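Local coordinates for protein acyl-CoA dehydrogenase (Bacillus anthracis, PDB 3OWA) that probably catalyses the FAD-dependent introduction of a double bond between the alpha and beta carbons of acyl-CoA thioesters, at residues A[408-411]-A[412-415]; A[460-463]-A[464-468]; A[492-495]-A[496-500]; A[502-505]-A[506-510]; A[542-545]-A[546-550]. All coordinates share one frame; numbering follows the deposited sequence.

Overall arrangement
The five contacts follow one another along the carboxyl-terminal, helical part of the chain, interaction 5 coming last, on helix 526-554. Interaction 1 starts helix 411-427 beside the FAD. Interaction 2 lies on helix 458-482, and interactions 3 and 4 share helix 490-520, their centres about 15 Å apart. This long helix is the hub. Interaction 3 meets interaction 1 through a salt bridge and interaction 5 through hydrogen bonds, its centre about 13 Å from that of interaction 1 and about 9 Å from that of interaction 5. Interaction 4 touches interactions 2 and 5, which also meet directly. Cofactor-binding residues are thereby joined to the outer helices through side chains of one helix.

Interaction 1: A[408-411]-A[412-415]; sequences EGTN and EINR. With FAD (flavin-adenine dinucleotide), chain E.
With chi1 at 60°, Thr-410 holds OG1 between its backbone N and its carbonyl carbon, where the hydroxyl can accept a hydrogen bond from Ile-413 N, 3.2 Å from Thr-410 OG1. Thr-410 is thus the N-cap of helix 411-427, in the carboxyl-terminal helical region of the acyl-CoA dehydrogenase fold. The first turn closes behind the cap: Asn-414 N bonds Thr-410 O at 3.0 Å, and Arg-415 N bonds Asn-411 O. The extended Arg-415 chain then runs past that second carbonyl, with Arg-415 CG 3.3 Å from Asn-411 O.

The capping hydroxyl does double duty. While it accepts from the helix, it also donates to a ribose hydroxyl on the adenosine side of the cofactor, Thr-410 OG1 lying 2.7 Å from FAD O2B. Glu-412 reaches the same hydroxyl from the first turn. Its chain is bent at chi2 (67°), which turns OE2 to face the sugar, and FAD O2B donates to Glu-412 OE2 across 3.0 Å. One ribose hydroxyl is therefore gripped both as acceptor and as donor. The carboxylate has further partners in the second subunit: Gln-381 of that chain bonds OE2, and Lys-310 of that chain makes a salt bridge with OE1, so this end of the cofactor site is built across the dimer interface. Beyond the ribose, Ile-413 CD1 rests 3.8 Å from FAD C5A of the adenine.

Interaction 2: A[460-463]-A[464-468]; sequences QKYL and VNNAK
Tyr-462 and Asn-466 face each other one turn apart on helix 458-482, and their first torsions bring them together. The tyrosine has CG anti to its backbone N (chi1 176°), which swings the ring forward along the helix. Asn-466 instead carries CG beside its backbone N (chi1 -77°), leaning back toward the ring. The amide carbon Asn-466 CG comes over one face of the phenol, offset toward the rim, and lies 4.0 Å from Tyr-462 CZ. The two flat groups are not stacked, since their planes are 56° apart. The contact is an i to i+4 aromatic-amide pairing on a regular alpha-helix, whose backbone bond between the same residues joins Asn-466 N to Tyr-462 O at 3.0 Å.

Other side chains settle against carbonyls of the preceding turn. The CG2 methyl of Val-464 approaches Gln-460 O to 3.4 Å. Ala-467 does the same more simply, its CB lying 3.3 Å from Leu-463 O. Helix 458-482 belongs to the carboxyl-terminal helical region and packs against helices 490-520 and 526-554. Leu-463 packs on Phe-540 of helix 526-554 and on His-573, and Gln-460 also lies against helix 526-554, touching Cys-536.

Away from the ring, then, the turn is held by backbone bonds and by side-chain carbons resting on carbonyl oxygens. Where Tyr-462 meets Asn-466, two polar side chains lie together, and the amide covers part of an aromatic face with its polar end beside the phenol hydroxyl, so the pair joins ring packing to a polar rim.

Interaction 3: A[492-495]-A[496-500]; sequences ILVN and IADIV
Val-494 and Asp-498 lie side by side and point the same way, with Val-494 CG1 3.5 Å from Asp-498 OD2. The oxygen of the Val-494 carbonyl points at the flat of the carboxylate, Asp-498 CG lying 3.0 Å from Val-494 O, while Asp-498 N makes the regular helical bond to Val-494 O at 2.8 Å. The carboxylate oxygens find no donor in that carbonyl; Arg-415, on helix 411-427, makes a salt bridge from NE to OD1, and probably fixes how the carboxylate is turned.

On another side of the same turn the contact is purely apolar. Ile-492 CG2, anti to its backbone N, meets Ile-496 CD1 at 3.9 Å. Between these groups Asn-495 projects toward helix 526-554, its ND2 donating to Glu-549 OE1 and Thr-550 OG1 there.

These i to i+4 pairs near the start of helix 490-520 therefore look to three neighbours. Ile-496 packs on Val-474 and Ala-475 of helix 458-482, Asn-495 faces helix 526-554, and Val-494 with Asp-498 adjoins helix 411-427, where Leu-306 of the second subunit also touches Val-494.

Interaction 4: A[502-505]-A[506-510]; sequences NLYA and MESAV
Met-506, present as selenomethionine, opens the second half of this turn by bonding its N to Asn-502 O at 2.9 Å. Its CG passes close to the same oxygen, 3.2 Å from Asn-502 O, and the side chain goes on to pack against Leu-463 of helix 458-482. Glu-507 follows with a different shape. CG is anti to the backbone N and the chain runs out extended, carrying the carboxylate out from the helix to two salt bridges, from OE1 to Lys-468 and from OE2 to Arg-327.

Ser-508 turns back on the helix. With chi1 at -62°, its hydroxyl reaches the preceding turn and donates to Tyr-504 O, 2.7 Å from Ser-508 OG. Ser-508 N bonds Tyr-504 O as well, at 3.0 Å, and the two donors come from opposite faces of the carbonyl plane, a familiar helical serine arrangement. The hydroxyl oxygen also lies over the centre of one face of the Tyr-504 ring, whose own OH is bonded to Thr-328. Ala-509 closes the turn, its N bonding Ala-505 O.

The buried hydroxyl here has two partners: OG gives its proton to the backbone and is bonded by Arg-327 NH1 of helix 305-336. Arg-327 thus reaches both Ser-508 and Glu-507, and the guanidinium probably offsets the carboxylate charge within the protein interior.

Interaction 5: A[542-545]-A[546-550]; sequences EIEA and HAKET
His-546 lays its imidazole obliquely against the carbonyl of Glu-542 one turn earlier, His-546 CD2 coming 3.2 Å from Glu-542 O. CG sits beside the histidine backbone N (chi1 -73°), and this tips the ring back along the helix. The carbonyl it meets is already engaged, since His-546 N bonds Glu-542 O at 2.9 Å. Farther out, a water joins the two side chains. It lies in the ring plane at the imidazole edge, its oxygen 2.7 Å from His-546 NE2, and donates to Glu-542 OE1 at 3.0 Å. That carboxylate oxygen has another partner as well, Asn-502 ND2 on helix 490-520, so Glu-542 is steadied from a neighbouring helix as well as through the water.

All of this belongs to helix 526-554, in the carboxyl-terminal helical region, and the i to i+4 spacing recurs on other sides of the turn. Ile-543 and Ala-547 are set inward, packing on Ala-467 and on Val-474 of helix 458-482. Glu-544 and Lys-548 run alongside each other with both chains extended. The closest approach of the two side chains is Glu-544 OE2 to Lys-548 CE at 3.5 Å, and the ion pair from Glu-544 OE2 to Lys-548 NZ is long, at 3.9 Å, so the last lysine methylene meets the carboxylate more closely than the ammonium does.

One turn farther on, Thr-550 donates twice to a single carbonyl. Thr-550 OG1 lies 2.9 Å and Thr-550 N 3.1 Å from His-546 O, one from each face of the carbonyl plane.

Interaction 1: A[408-411]-A[412-415]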
# COMPACT_ATOMS: atom_id res chain seq x y z
N GLU A 408 -6.79 -0.64 -17.04
CA GLU A 408 -6.52 0.47 -18.00
C GLU A 408 -5.03 0.60 -18.25
O GLU A 408 -4.49 1.72 -18.41
CB GLU A 408 -7.15 1.81 -17.58
CG GLU A 408 -8.72 1.73 -17.45
CD GLU A 408 -9.49 1.41 -18.79
OE1 GLU A 408 -10.66 0.92 -18.68
OE2 GLU A 408 -8.99 1.67 -19.93
N GLY A 409 -4.36 -0.54 -18.32
CA GLY A 409 -2.88 -0.53 -18.46
C GLY A 409 -2.33 -0.52 -17.04
O GLY A 409 -2.73 0.32 -16.21
N THR A 410 -1.45 -1.47 -16.70
CA THR A 410 -0.87 -1.48 -15.35
C THR A 410 -0.13 -0.17 -15.20
O THR A 410 0.30 0.41 -16.21
CB THR A 410 0.10 -2.61 -15.18
OG1 THR A 410 1.16 -2.43 -16.14
CG2 THR A 410 -0.59 -3.97 -15.48
N ASN A 411 0.06 0.32 -13.98
CA ASN A 411 0.82 1.53 -13.84
C ASN A 411 2.25 1.43 -14.40
O ASN A 411 2.84 2.44 -14.82
CB ASN A 411 0.84 1.99 -12.39
CG ASN A 411 -0.51 2.53 -11.97
OD1 ASN A 411 -1.43 2.63 -12.79
ND2 ASN A 411 -0.64 2.92 -10.71
N GLU A 412 2.81 0.22 -14.46
CA GLU A 412 4.14 0.08 -15.08
C GLU A 412 4.06 0.44 -16.57
O GLU A 412 4.92 1.16 -17.10
CB GLU A 412 4.66 -1.37 -14.97
CG GLU A 412 5.01 -1.80 -13.52
CD GLU A 412 3.77 -1.90 -12.61
OE1 GLU A 412 3.81 -1.36 -11.47
OE2 GLU A 412 2.76 -2.51 -13.05
N ILE A 413 3.07 -0.12 -17.26
CA ILE A 413 2.97 0.10 -18.69
C ILE A 413 2.67 1.58 -18.96
O ILE A 413 3.29 2.20 -19.85
CB ILE A 413 1.89 -0.84 -19.33
CG1 ILE A 413 2.39 -2.29 -19.39
CG2 ILE A 413 1.44 -0.30 -20.70
CD1 ILE A 413 3.54 -2.53 -20.36
N ASN A 414 1.73 2.14 -18.20
CA ASN A 414 1.41 3.56 -18.27
C ASN A 414 2.61 4.47 -18.05
O ASN A 414 2.71 5.51 -18.69
CB ASN A 414 0.34 3.92 -17.27
CG ASN A 414 -1.06 3.71 -17.80
OD1 ASN A 414 -1.70 2.71 -17.53
ND2 ASN A 414 -1.54 4.67 -18.57
N ARG A 415 3.52 4.08 -17.15
CA ARG A 415 4.75 4.82 -16.93
C ARG A 415 5.73 4.67 -18.09
O ARG A 415 6.32 5.65 -18.52
CB ARG A 415 5.46 4.39 -15.63
CG ARG A 415 4.82 5.00 -14.36
CD ARG A 415 5.39 4.32 -13.10
NE ARG A 415 5.18 5.17 -11.92
CZ ARG A 415 4.45 4.84 -10.86
NH1 ARG A 415 4.33 5.70 -9.84
NH2 ARG A 415 3.85 3.66 -10.80
PA FAD E . 0.18 -9.02 -17.25
O1A FAD E . 0.48 -10.49 -17.30
O2A FAD E . 0.02 -8.34 -18.56
O5B FAD E . 1.25 -8.26 -16.38
C5B FAD E . 1.87 -8.81 -15.24
C4B FAD E . 2.96 -7.89 -14.71
O4B FAD E . 4.00 -7.72 -15.68
C3B FAD E . 2.39 -6.51 -14.39
O3B FAD E . 3.06 -5.92 -13.28
C2B FAD E . 2.79 -5.73 -15.62
O2B FAD E . 2.90 -4.36 -15.38
C1B FAD E . 4.13 -6.34 -15.94
N9A FAD E . 4.48 -6.12 -17.35
C8A FAD E . 3.78 -6.54 -18.46
N7A FAD E . 4.43 -6.15 -19.57
C5A FAD E . 5.55 -5.50 -19.20
C6A FAD E . 6.60 -4.89 -19.93
N6A FAD E . 6.65 -4.97 -21.26
N1A FAD E . 7.61 -4.29 -19.23
C2A FAD E . 7.62 -4.28 -17.84
N3A FAD E . 6.61 -4.91 -17.12
C4A FAD E . 5.58 -5.49 -17.79
N1 FAD E . -10.15 -6.33 -19.72
C2 FAD E . -11.09 -6.00 -20.67
O2 FAD E . -10.77 -5.91 -21.84
N3 FAD E . -12.41 -5.76 -20.35
C4 FAD E . -12.85 -5.87 -19.07
O4 FAD E . -14.04 -5.63 -18.84
C4X FAD E . -11.91 -6.19 -18.09
N5 FAD E . -12.33 -6.34 -16.78
C5X FAD E . -11.43 -6.73 -15.80
C6 FAD E . -11.90 -6.87 -14.49
C7 FAD E . -11.01 -7.29 -13.50
C7M FAD E . -11.52 -7.46 -12.08
C8 FAD E . -9.67 -7.55 -13.85
C8M FAD E . -8.63 -7.98 -12.87
C9 FAD E . -9.21 -7.36 -15.15
C9A FAD E . -10.07 -6.95 -16.14
N10 FAD E . -9.62 -6.76 -17.43
C10 FAD E . -10.55 -6.43 -18.41
C1' FAD E . -8.18 -7.08 -17.83
C2' FAD E . -7.13 -6.18 -17.17
O2' FAD E . -7.28 -4.79 -17.37
C3' FAD E . -5.61 -6.88 -17.21
O3' FAD E . -5.53 -7.45 -15.95
C4' FAD E . -4.61 -6.04 -17.43
O4' FAD E . -4.88 -5.41 -18.68
C5' FAD E . -3.16 -6.52 -17.28
O5' FAD E . -3.10 -7.84 -17.76
P FAD E . -2.63 -9.07 -16.89
O1P FAD E . -3.52 -9.09 -15.67
O2P FAD E . -2.68 -10.32 -17.73
O3P FAD E . -1.16 -8.74 -16.37

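Interaction 2: A[460-463]-A[464-468]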
# COMPACT_ATOMS: atom_id res chain seq x y z
N GLN A 460 6.63 28.21 -5.24
CA GLN A 460 6.08 27.02 -5.91
C GLN A 460 6.15 27.15 -7.43
O GLN A 460 6.46 26.18 -8.11
CB GLN A 460 4.65 26.72 -5.41
CG GLN A 460 4.62 26.28 -3.92
CD GLN A 460 4.93 27.41 -2.94
OE1 GLN A 460 4.49 28.54 -3.12
NE2 GLN A 460 5.69 27.11 -1.89
N LYS A 461 5.93 28.37 -7.94
CA LYS A 461 6.12 28.66 -9.36
C LYS A 461 7.57 28.44 -9.77
O LYS A 461 7.86 27.98 -10.87
CB LYS A 461 5.69 30.09 -9.68
CG LYS A 461 4.19 30.33 -9.66
CD LYS A 461 3.89 31.74 -10.19
CE LYS A 461 2.72 32.39 -9.44
NZ LYS A 461 2.82 33.90 -9.38
N TYR A 462 8.48 28.79 -8.88
CA TYR A 462 9.90 28.60 -9.11
C TYR A 462 10.25 27.10 -9.20
O TYR A 462 10.96 26.67 -10.11
CB TYR A 462 10.70 29.34 -8.02
CG TYR A 462 12.19 29.14 -8.11
CD1 TYR A 462 12.97 29.93 -8.96
CD2 TYR A 462 12.81 28.13 -7.38
CE1 TYR A 462 14.35 29.71 -9.05
CE2 TYR A 462 14.17 27.91 -7.47
CZ TYR A 462 14.93 28.69 -8.30
OH TYR A 462 16.28 28.44 -8.35
N LEU A 463 9.73 26.30 -8.28
CA LEU A 463 9.99 24.86 -8.32
C LEU A 463 9.39 24.18 -9.55
O LEU A 463 10.02 23.29 -10.16
CB LEU A 463 9.50 24.18 -7.04
CG LEU A 463 10.09 24.73 -5.74
CD1 LEU A 463 9.37 24.12 -4.57
CD2 LEU A 463 11.58 24.45 -5.67
N VAL A 464 8.20 24.63 -9.95
CA VAL A 464 7.54 24.08 -11.12
C VAL A 464 8.41 24.30 -12.38
O VAL A 464 8.66 23.36 -13.16
CB VAL A 464 6.11 24.69 -11.28
CG1 VAL A 464 5.62 24.61 -12.71
CG2 VAL A 464 5.14 24.00 -10.32
N ASN A 465 8.88 25.55 -12.55
CA ASN A 465 9.80 25.89 -13.63
C ASN A 465 11.09 25.05 -13.62
O ASN A 465 11.51 24.51 -14.66
CB ASN A 465 10.14 27.39 -13.62
CG ASN A 465 9.36 28.18 -14.65
OD1 ASN A 465 9.56 28.00 -15.86
ND2 ASN A 465 8.48 29.07 -14.19
N ASN A 466 11.70 24.92 -12.46
CA ASN A 466 12.93 24.15 -12.36
C ASN A 466 12.71 22.65 -12.57
O ASN A 466 13.59 21.95 -13.09
CB ASN A 466 13.66 24.43 -11.05
CG ASN A 466 14.40 25.80 -11.06
OD1 ASN A 466 15.21 26.08 -10.18
ND2 ASN A 466 14.12 26.62 -12.06
N ALA A 467 11.53 22.16 -12.16
CA ALA A 467 11.16 20.75 -12.37
C ALA A 467 11.11 20.43 -13.85
O ALA A 467 11.55 19.35 -14.27
CB ALA A 467 9.80 20.42 -11.69
N LYS A 468 10.59 21.37 -14.64
CA LYS A 468 10.52 21.21 -16.10
C LYS A 468 11.91 21.05 -16.71
O LYS A 468 12.14 20.15 -17.52
CB LYS A 468 9.79 22.39 -16.76
CG LYS A 468 8.29 22.42 -16.47
CD LYS A 468 7.57 23.51 -17.21
CE LYS A 468 6.19 23.69 -16.60
NZ LYS A 468 5.33 24.54 -17.44

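Interaction 3: A[492-495]-A[496-500]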
# COMPACT_ATOMS: atom_id res chain seq x y z
N ILE A 492 15.10 3.63 -15.80
CA ILE A 492 15.29 5.02 -16.19
C ILE A 492 14.00 5.64 -16.74
O ILE A 492 13.66 6.77 -16.38
CB ILE A 492 16.48 5.17 -17.22
CG1 ILE A 492 17.82 5.08 -16.50
CG2 ILE A 492 16.39 6.47 -18.02
CD1 ILE A 492 19.00 4.97 -17.49
N LEU A 493 13.33 4.91 -17.64
CA LEU A 493 12.07 5.39 -18.24
C LEU A 493 11.04 5.72 -17.17
O LEU A 493 10.32 6.72 -17.26
CB LEU A 493 11.48 4.36 -19.24
CG LEU A 493 12.30 4.06 -20.50
CD1 LEU A 493 11.72 2.87 -21.25
CD2 LEU A 493 12.35 5.29 -21.40
N VAL A 494 10.97 4.88 -16.14
CA VAL A 494 10.01 5.06 -15.06
C VAL A 494 10.38 6.28 -14.19
O VAL A 494 9.49 7.01 -13.74
CB VAL A 494 9.91 3.77 -14.24
CG1 VAL A 494 9.26 4.04 -12.88
CG2 VAL A 494 9.08 2.76 -15.01
N ASN A 495 11.68 6.53 -13.99
CA ASN A 495 12.12 7.77 -13.31
C ASN A 495 11.68 9.03 -14.03
O ASN A 495 11.23 10.00 -13.41
CB ASN A 495 13.66 7.80 -13.10
CG ASN A 495 14.13 6.81 -12.05
OD1 ASN A 495 13.36 6.40 -11.18
ND2 ASN A 495 15.39 6.42 -12.13
N ILE A 496 11.82 9.01 -15.35
CA ILE A 496 11.45 10.14 -16.18
C ILE A 496 9.94 10.31 -16.11
O ILE A 496 9.45 11.42 -15.90
CB ILE A 496 11.94 9.94 -17.64
CG1 ILE A 496 13.47 10.01 -17.70
CG2 ILE A 496 11.31 10.96 -18.57
CD1 ILE A 496 14.05 9.41 -18.93
N ALA A 497 9.21 9.21 -16.26
CA ALA A 497 7.75 9.22 -16.14
C ALA A 497 7.29 9.74 -14.80
O ALA A 497 6.32 10.50 -14.75
CB ALA A 497 7.18 7.83 -16.41
N ASP A 498 7.98 9.37 -13.72
CA ASP A 498 7.64 9.85 -12.37
C ASP A 498 7.94 11.34 -12.22
O ASP A 498 7.17 12.07 -11.58
CB ASP A 498 8.38 9.04 -11.29
CG ASP A 498 7.95 7.55 -11.26
OD1 ASP A 498 6.86 7.21 -11.80
OD2 ASP A 498 8.69 6.70 -10.68
N ILE A 499 9.05 11.79 -12.81
CA ILE A 499 9.32 13.21 -12.84
C ILE A 499 8.20 13.99 -13.55
O ILE A 499 7.71 15.01 -13.04
CB ILE A 499 10.71 13.56 -13.47
CG1 ILE A 499 11.82 13.08 -12.55
CG2 ILE A 499 10.81 15.09 -13.69
CD1 ILE A 499 13.22 13.13 -13.16
N VAL A 500 7.80 13.52 -14.73
CA VAL A 500 6.81 14.23 -15.51
C VAL A 500 5.47 14.21 -14.74
O VAL A 500 4.74 15.22 -14.72
CB VAL A 500 6.64 13.58 -16.91
CG1 VAL A 500 5.48 14.23 -17.69
CG2 VAL A 500 7.98 13.63 -17.70

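Interaction 4: A[502-505]-A[506-510]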
# COMPACT_ATOMS: atom_id res chain seq x y z
N ASN A 502 4.94 13.98 -11.42
CA ASN A 502 5.01 14.92 -10.30
C ASN A 502 4.94 16.35 -10.76
O ASN A 502 4.24 17.16 -10.16
CB ASN A 502 6.27 14.70 -9.47
CG ASN A 502 6.08 13.63 -8.41
OD1 ASN A 502 4.96 13.16 -8.17
ND2 ASN A 502 7.16 13.23 -7.79
N LEU A 503 5.63 16.66 -11.85
CA LEU A 503 5.58 18.00 -12.44
C LEU A 503 4.16 18.46 -12.85
O LEU A 503 3.73 19.58 -12.54
CB LEU A 503 6.59 18.08 -13.61
CG LEU A 503 6.32 19.25 -14.53
CD1 LEU A 503 6.94 20.49 -13.92
CD2 LEU A 503 6.81 18.97 -15.95
N TYR A 504 3.43 17.58 -13.54
CA TYR A 504 2.05 17.84 -13.96
C TYR A 504 1.11 18.08 -12.77
O TYR A 504 0.28 18.99 -12.79
CB TYR A 504 1.52 16.68 -14.84
CG TYR A 504 0.21 16.95 -15.54
CD1 TYR A 504 0.05 18.07 -16.37
CD2 TYR A 504 -0.88 16.10 -15.37
CE1 TYR A 504 -1.15 18.34 -17.01
CE2 TYR A 504 -2.09 16.35 -16.02
CZ TYR A 504 -2.21 17.47 -16.84
OH TYR A 504 -3.42 17.72 -17.47
N ALA A 505 1.23 17.26 -11.74
CA ALA A 505 0.41 17.47 -10.55
C ALA A 505 0.78 18.80 -9.83
O ALA A 505 -0.11 19.55 -9.41
CB ALA A 505 0.57 16.28 -9.60
N MSE A 506 2.07 19.07 -9.70
CA MSE A 506 2.56 20.32 -9.07
C MSE A 506 2.05 21.53 -9.80
O MSE A 506 1.50 22.44 -9.19
CB MSE A 506 4.08 20.38 -9.07
CG MSE A 506 4.75 19.48 -8.07
SE MSE A 506 6.67 19.60 -8.30
CE MSE A 506 6.93 21.45 -7.82
N GLU A 507 2.25 21.57 -11.11
CA GLU A 507 1.80 22.71 -11.92
C GLU A 507 0.28 22.90 -11.87
O GLU A 507 -0.22 24.03 -11.79
CB GLU A 507 2.28 22.56 -13.37
CG GLU A 507 1.88 23.73 -14.28
CD GLU A 507 2.28 23.54 -15.76
OE1 GLU A 507 2.91 24.46 -16.33
OE2 GLU A 507 1.95 22.48 -16.36
N SER A 508 -0.46 21.80 -11.93
CA SER A 508 -1.93 21.84 -11.84
C SER A 508 -2.38 22.44 -10.52
O SER A 508 -3.30 23.28 -10.51
CB SER A 508 -2.55 20.44 -12.01
OG SER A 508 -2.26 19.88 -13.28
N ALA A 509 -1.76 22.02 -9.42
CA ALA A 509 -2.04 22.58 -8.11
C ALA A 509 -1.67 24.08 -8.06
O ALA A 509 -2.46 24.90 -7.56
CB ALA A 509 -1.33 21.78 -7.00
N VAL A 510 -0.49 24.43 -8.58
CA VAL A 510 -0.04 25.84 -8.55
C VAL A 510 -1.00 26.75 -9.32
O VAL A 510 -1.45 27.77 -8.80
CB VAL A 510 1.39 26.02 -9.08
CG1 VAL A 510 1.73 27.52 -9.22
CG2 VAL A 510 2.38 25.38 -8.14

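Interaction 5: A[542-545]-A[546-550]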
# COMPACT_ATOMS: atom_id res chain seq x y z
N GLU A 542 10.87 14.38 -4.32
CA GLU A 542 10.87 13.15 -5.14
C GLU A 542 11.50 13.33 -6.54
O GLU A 542 12.25 12.45 -7.00
CB GLU A 542 9.46 12.57 -5.30
CG GLU A 542 8.80 12.29 -3.95
CD GLU A 542 7.39 11.74 -4.05
OE1 GLU A 542 6.87 11.62 -5.19
OE2 GLU A 542 6.80 11.42 -2.97
N ILE A 543 11.16 14.43 -7.21
CA ILE A 543 11.74 14.75 -8.52
C ILE A 543 13.26 14.76 -8.46
O ILE A 543 13.92 14.13 -9.29
CB ILE A 543 11.21 16.09 -9.07
CG1 ILE A 543 9.78 15.89 -9.58
CG2 ILE A 543 12.14 16.64 -10.20
CD1 ILE A 543 9.07 17.18 -10.03
N GLU A 544 13.79 15.44 -7.46
CA GLU A 544 15.24 15.51 -7.23
C GLU A 544 15.85 14.14 -7.06
O GLU A 544 16.89 13.86 -7.66
CB GLU A 544 15.56 16.37 -6.00
CG GLU A 544 17.08 16.50 -5.76
CD GLU A 544 17.43 17.48 -4.63
OE1 GLU A 544 16.53 18.18 -4.11
OE2 GLU A 544 18.63 17.54 -4.25
N ALA A 545 15.23 13.29 -6.25
CA ALA A 545 15.75 11.92 -6.07
C ALA A 545 15.67 11.06 -7.34
O ALA A 545 16.56 10.25 -7.59
CB ALA A 545 15.04 11.20 -4.91
N HIS A 546 14.58 11.21 -8.11
CA HIS A 546 14.46 10.49 -9.39
C HIS A 546 15.53 10.93 -10.38
O HIS A 546 16.06 10.11 -11.13
CB HIS A 546 13.08 10.68 -10.03
CG HIS A 546 11.99 9.94 -9.32
ND1 HIS A 546 12.10 8.61 -8.98
CD2 HIS A 546 10.76 10.34 -8.89
CE1 HIS A 546 11.00 8.22 -8.36
NE2 HIS A 546 10.17 9.25 -8.30
N ALA A 547 15.82 12.23 -10.40
CA ALA A 547 16.84 12.77 -11.31
C ALA A 547 18.22 12.28 -10.94
O ALA A 547 18.96 11.84 -11.81
CB ALA A 547 16.79 14.31 -11.34
N LYS A 548 18.57 12.33 -9.65
CA LYS A 548 19.85 11.82 -9.16
C LYS A 548 20.09 10.38 -9.55
O LYS A 548 21.16 10.05 -10.05
CB LYS A 548 19.95 11.92 -7.62
CG LYS A 548 20.25 13.31 -7.10
CD LYS A 548 20.66 13.27 -5.63
CE LYS A 548 20.55 14.67 -4.99
NZ LYS A 548 21.33 14.79 -3.71
N GLU A 549 19.10 9.51 -9.31
CA GLU A 549 19.21 8.09 -9.66
C GLU A 549 19.43 7.91 -11.16
O GLU A 549 20.25 7.08 -11.58
CB GLU A 549 17.97 7.27 -9.22
CG GLU A 549 18.14 5.76 -9.51
CD GLU A 549 16.96 4.89 -9.07
OE1 GLU A 549 15.87 4.97 -9.67
OE2 GLU A 549 17.12 4.10 -8.11
N THR A 550 18.72 8.69 -11.96
CA THR A 550 18.89 8.62 -13.41
C THR A 550 20.26 9.14 -13.87
O THR A 550 20.87 8.54 -14.75
CB THR A 550 17.79 9.34 -14.14
OG1 THR A 550 16.53 8.81 -13.70
CG2 THR A 550 17.92 9.11 -15.64
O HOH W 1 7.76 9.62 -7.23